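Local coordinates for farnesyl pyrophosphate synthase (Pseudomonas aeruginosa, PDB 3ZOU), which catalyses the chain elongation of geranyl diphosphate with isopentenyl diphosphate to farnesyl diphosphate, in a magnesium-dependent reaction of isoprenoid biosynthesis, at residues 119-127 / 140-148. Sequence-based numbering, arbitrary orientation.
Sequences ALAFEVLAD and EMLTRLARA
F122 drives its ring edge-on into the backbone of the facing helix, CE1 lying 3.6 Å from A146 CA and 3.7 Å from A146 CB. A small residue suits position 146, since the methyl of alanine lets the flat, apolar ring edge come right up to the helix. L142 CD2 meets the same ring at its edge, near the plane.

The axes of 119-126 and 140-148 approach to 9.6 Å, their directions 163° apart, as consecutive helices 107-126 and 135-149 form an antiparallel hairpin within the mainly helical polyprenyl synthase fold. L185 of helix 171-196 packs on L145, and F122 stacks on F122 of the second subunit, making the hairpin part of the dimer interface.

The aliphatic contacts centre on L125 and L142, whose CA atoms, 6.4 Å apart, set the register. Branched leucines offer two methyls each to this buried seam and no polar group to satisfy. L125 CB packs on L142 CD2 (3.7 Å). A chi1 of -170° swings L145 CG away from the backbone N, and its CD2 meets L125 CD1, the side chains of L125 and L145 crossing at about a right angle. The flexible thioether of M141, bent at chi3, puts CE beside L125 CD2 (4.1 Å), and L142 CD1 reaches A126 CA at 3.9 Å.

Among polar groups, R144 NE donates to E140 OE2 (3.2 Å) in a salt bridge within helix 135-149, on the anti side of the carboxylate and tilted from its plane.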
loop_
_atom_site.group_PDB
_atom_site.type_symbol
_atom_site.label_atom_id
_atom_site.label_comp_id
_atom_site.label_asym_id
_atom_site.label_seq_id
_atom_site.Cartn_x
_atom_site.Cartn_y
_atom_site.Cartn_z
ATOM N N ALA A 119 0.670 -3.806 -0.312
ATOM C CA ALA A 119 -0.488 -4.042 -1.227
ATOM C C ALA A 119 -1.370 -5.189 -0.739
ATOM O O ALA A 119 -2.580 -5.041 -0.785
ATOM C CB ALA A 119 -0.021 -4.305 -2.646
ATOM N N LEU A 120 -0.707 -6.219 -0.252
ATOM C CA LEU A 120 -1.492 -7.376 0.208
ATOM C C LEU A 120 -2.403 -7.013 1.343
ATOM O O LEU A 120 -3.487 -7.583 1.481
ATOM C CB LEU A 120 -0.576 -8.488 0.557
ATOM C CG LEU A 120 -1.151 -9.825 1.006
ATOM C CD1 LEU A 120 -2.008 -10.363 -0.104
ATOM C CD2 LEU A 120 0.007 -10.768 1.292
ATOM N N ALA A 121 -1.936 -6.179 2.259
ATOM C CA ALA A 121 -2.744 -5.773 3.413
ATOM C C ALA A 121 -4.086 -5.237 2.903
ATOM O O ALA A 121 -5.163 -5.493 3.466
ATOM C CB ALA A 121 -2.027 -4.780 4.277
ATOM N N PHE A 122 -4.028 -4.362 1.907
ATOM C CA PHE A 122 -5.210 -3.688 1.340
ATOM C C PHE A 122 -6.049 -4.670 0.516
ATOM O O PHE A 122 -7.270 -4.686 0.627
ATOM C CB PHE A 122 -4.798 -2.410 0.556
ATOM C CG PHE A 122 -4.215 -1.368 1.465
ATOM C CD1 PHE A 122 -5.018 -0.742 2.403
ATOM C CD2 PHE A 122 -2.901 -1.031 1.429
ATOM C CE1 PHE A 122 -4.480 0.265 3.219
ATOM C CE2 PHE A 122 -2.367 -0.036 2.245
ATOM C CZ PHE A 122 -3.154 0.557 3.176
ATOM N N GLU A 123 -5.382 -5.601 -0.186
ATOM C CA GLU A 123 -6.106 -6.652 -0.870
ATOM C C GLU A 123 -6.942 -7.477 0.089
ATOM O O GLU A 123 -8.088 -7.777 -0.221
ATOM C CB GLU A 123 -5.097 -7.584 -1.606
ATOM C CG GLU A 123 -5.817 -8.658 -2.427
ATOM C CD GLU A 123 -4.850 -9.555 -3.146
ATOM O OE1 GLU A 123 -3.681 -9.238 -3.393
ATOM O OE2 GLU A 123 -5.287 -10.699 -3.416
ATOM N N VAL A 124 -6.366 -7.873 1.212
ATOM C CA VAL A 124 -7.047 -8.726 2.184
ATOM C C VAL A 124 -8.307 -8.050 2.713
ATOM O O VAL A 124 -9.349 -8.689 2.903
ATOM C CB VAL A 124 -6.073 -9.113 3.282
ATOM C CG1 VAL A 124 -6.729 -9.573 4.550
ATOM C CG2 VAL A 124 -5.150 -10.177 2.740
ATOM N N LEU A 125 -8.264 -6.755 2.975
ATOM C CA LEU A 125 -9.445 -6.052 3.492
ATOM C C LEU A 125 -10.493 -5.837 2.459
ATOM O O LEU A 125 -11.670 -5.698 2.800
ATOM C CB LEU A 125 -9.064 -4.692 4.129
ATOM C CG LEU A 125 -8.242 -4.748 5.357
ATOM C CD1 LEU A 125 -7.955 -3.314 5.842
ATOM C CD2 LEU A 125 -8.998 -5.516 6.436
ATOM N N ALA A 126 -10.078 -5.594 1.202
ATOM C CA ALA A 126 -11.056 -5.353 0.134
ATOM C C ALA A 126 -11.713 -6.596 -0.393
ATOM O O ALA A 126 -12.658 -6.489 -1.153
ATOM C CB ALA A 126 -10.354 -4.698 -1.017
ATOM N N ASP A 127 -11.130 -7.750 -0.097
ATOM C CA ASP A 127 -11.615 -9.119 -0.494
ATOM C C ASP A 127 -12.769 -9.512 0.359
ATOM O O ASP A 127 -12.609 -9.785 1.508
ATOM C CB ASP A 127 -10.437 -10.120 -0.287
ATOM C CG ASP A 127 -10.718 -11.524 -0.776
ATOM O OD1 ASP A 127 -11.871 -12.019 -0.636
ATOM O OD2 ASP A 127 -9.769 -12.128 -1.332
ATOM N N GLU A 140 -14.736 1.317 5.359
ATOM C CA GLU A 140 -14.279 2.046 6.542
ATOM C C GLU A 140 -12.980 1.453 7.098
ATOM O O GLU A 140 -12.054 2.196 7.489
ATOM C CB GLU A 140 -15.410 2.139 7.622
ATOM C CG GLU A 140 -14.985 2.940 8.809
ATOM C CD GLU A 140 -14.761 4.430 8.577
ATOM O OE1 GLU A 140 -15.064 5.017 7.479
ATOM O OE2 GLU A 140 -14.220 5.099 9.503
ATOM N N MET A 141 -12.890 0.147 7.098
ATOM C CA MET A 141 -11.653 -0.565 7.544
ATOM C C MET A 141 -10.480 -0.131 6.659
ATOM O O MET A 141 -9.390 0.127 7.131
ATOM C CB MET A 141 -11.846 -2.107 7.506
ATOM C CG MET A 141 -12.848 -2.569 8.547
ATOM S SD MET A 141 -13.255 -4.301 8.355
ATOM C CE MET A 141 -11.907 -5.006 9.209
ATOM N N LEU A 142 -10.725 -0.124 5.372
ATOM C CA LEU A 142 -9.672 0.254 4.383
ATOM C C LEU A 142 -9.261 1.696 4.510
ATOM O O LEU A 142 -8.082 1.978 4.513
ATOM C CB LEU A 142 -10.201 0.038 2.995
ATOM C CG LEU A 142 -10.202 -1.370 2.587
ATOM C CD1 LEU A 142 -11.343 -1.746 1.628
ATOM C CD2 LEU A 142 -8.874 -1.691 1.923
ATOM N N THR A 143 -10.249 2.595 4.645
ATOM C CA THR A 143 -9.975 3.997 4.899
ATOM C C THR A 143 -9.109 4.154 6.104
ATOM O O THR A 143 -8.081 4.874 6.138
ATOM C CB THR A 143 -11.295 4.755 5.115
ATOM O OG1 THR A 143 -11.922 4.882 3.865
ATOM C CG2 THR A 143 -11.063 6.147 5.680
ATOM N N ARG A 144 -9.504 3.513 7.191
ATOM C CA ARG A 144 -8.772 3.733 8.440
ATOM C C ARG A 144 -7.381 3.167 8.357
ATOM O O ARG A 144 -6.410 3.770 8.822
ATOM C CB ARG A 144 -9.549 3.114 9.597
ATOM C CG ARG A 144 -10.834 3.899 9.892
ATOM C CD ARG A 144 -10.479 5.106 10.741
ATOM N NE ARG A 144 -11.549 6.033 10.974
ATOM C CZ ARG A 144 -11.531 6.908 11.982
ATOM N NH1 ARG A 144 -10.512 6.911 12.868
ATOM N NH2 ARG A 144 -12.549 7.739 12.130
ATOM N N LEU A 145 -7.222 1.994 7.750
ATOM C CA LEU A 145 -5.892 1.411 7.655
ATOM C C LEU A 145 -4.964 2.269 6.744
ATOM O O LEU A 145 -3.808 2.448 7.038
ATOM C CB LEU A 145 -5.935 -0.003 7.145
ATOM C CG LEU A 145 -4.552 -0.690 7.275
ATOM C CD1 LEU A 145 -3.994 -0.682 8.674
ATOM C CD2 LEU A 145 -4.607 -2.132 6.793
ATOM N N ALA A 146 -5.527 2.733 5.654
ATOM C CA ALA A 146 -4.698 3.538 4.690
ATOM C C ALA A 146 -4.273 4.818 5.339
ATOM O O ALA A 146 -3.137 5.215 5.193
ATOM C CB ALA A 146 -5.470 3.832 3.431
ATOM N N ARG A 147 -5.161 5.451 6.105
ATOM C CA ARG A 147 -4.786 6.691 6.810
ATOM C C ARG A 147 -3.771 6.430 7.906
ATOM O O ARG A 147 -2.763 7.151 8.060
ATOM C CB ARG A 147 -5.979 7.377 7.430
ATOM C CG ARG A 147 -7.012 7.880 6.511
ATOM C CD ARG A 147 -8.148 8.523 7.347
ATOM N NE ARG A 147 -9.201 9.132 6.520
ATOM C CZ ARG A 147 -10.458 9.376 6.919
ATOM N NH1 ARG A 147 -10.890 9.038 8.136
ATOM N NH2 ARG A 147 -11.312 9.949 6.078
ATOM N N ALA A 148 -3.977 5.338 8.629
ATOM C CA ALA A 148 -3.046 5.015 9.696
ATOM C C ALA A 148 -1.693 4.588 9.222
ATOM O O ALA A 148 -0.690 4.748 9.952
ATOM C CB ALA A 148 -3.627 3.894 10.551
#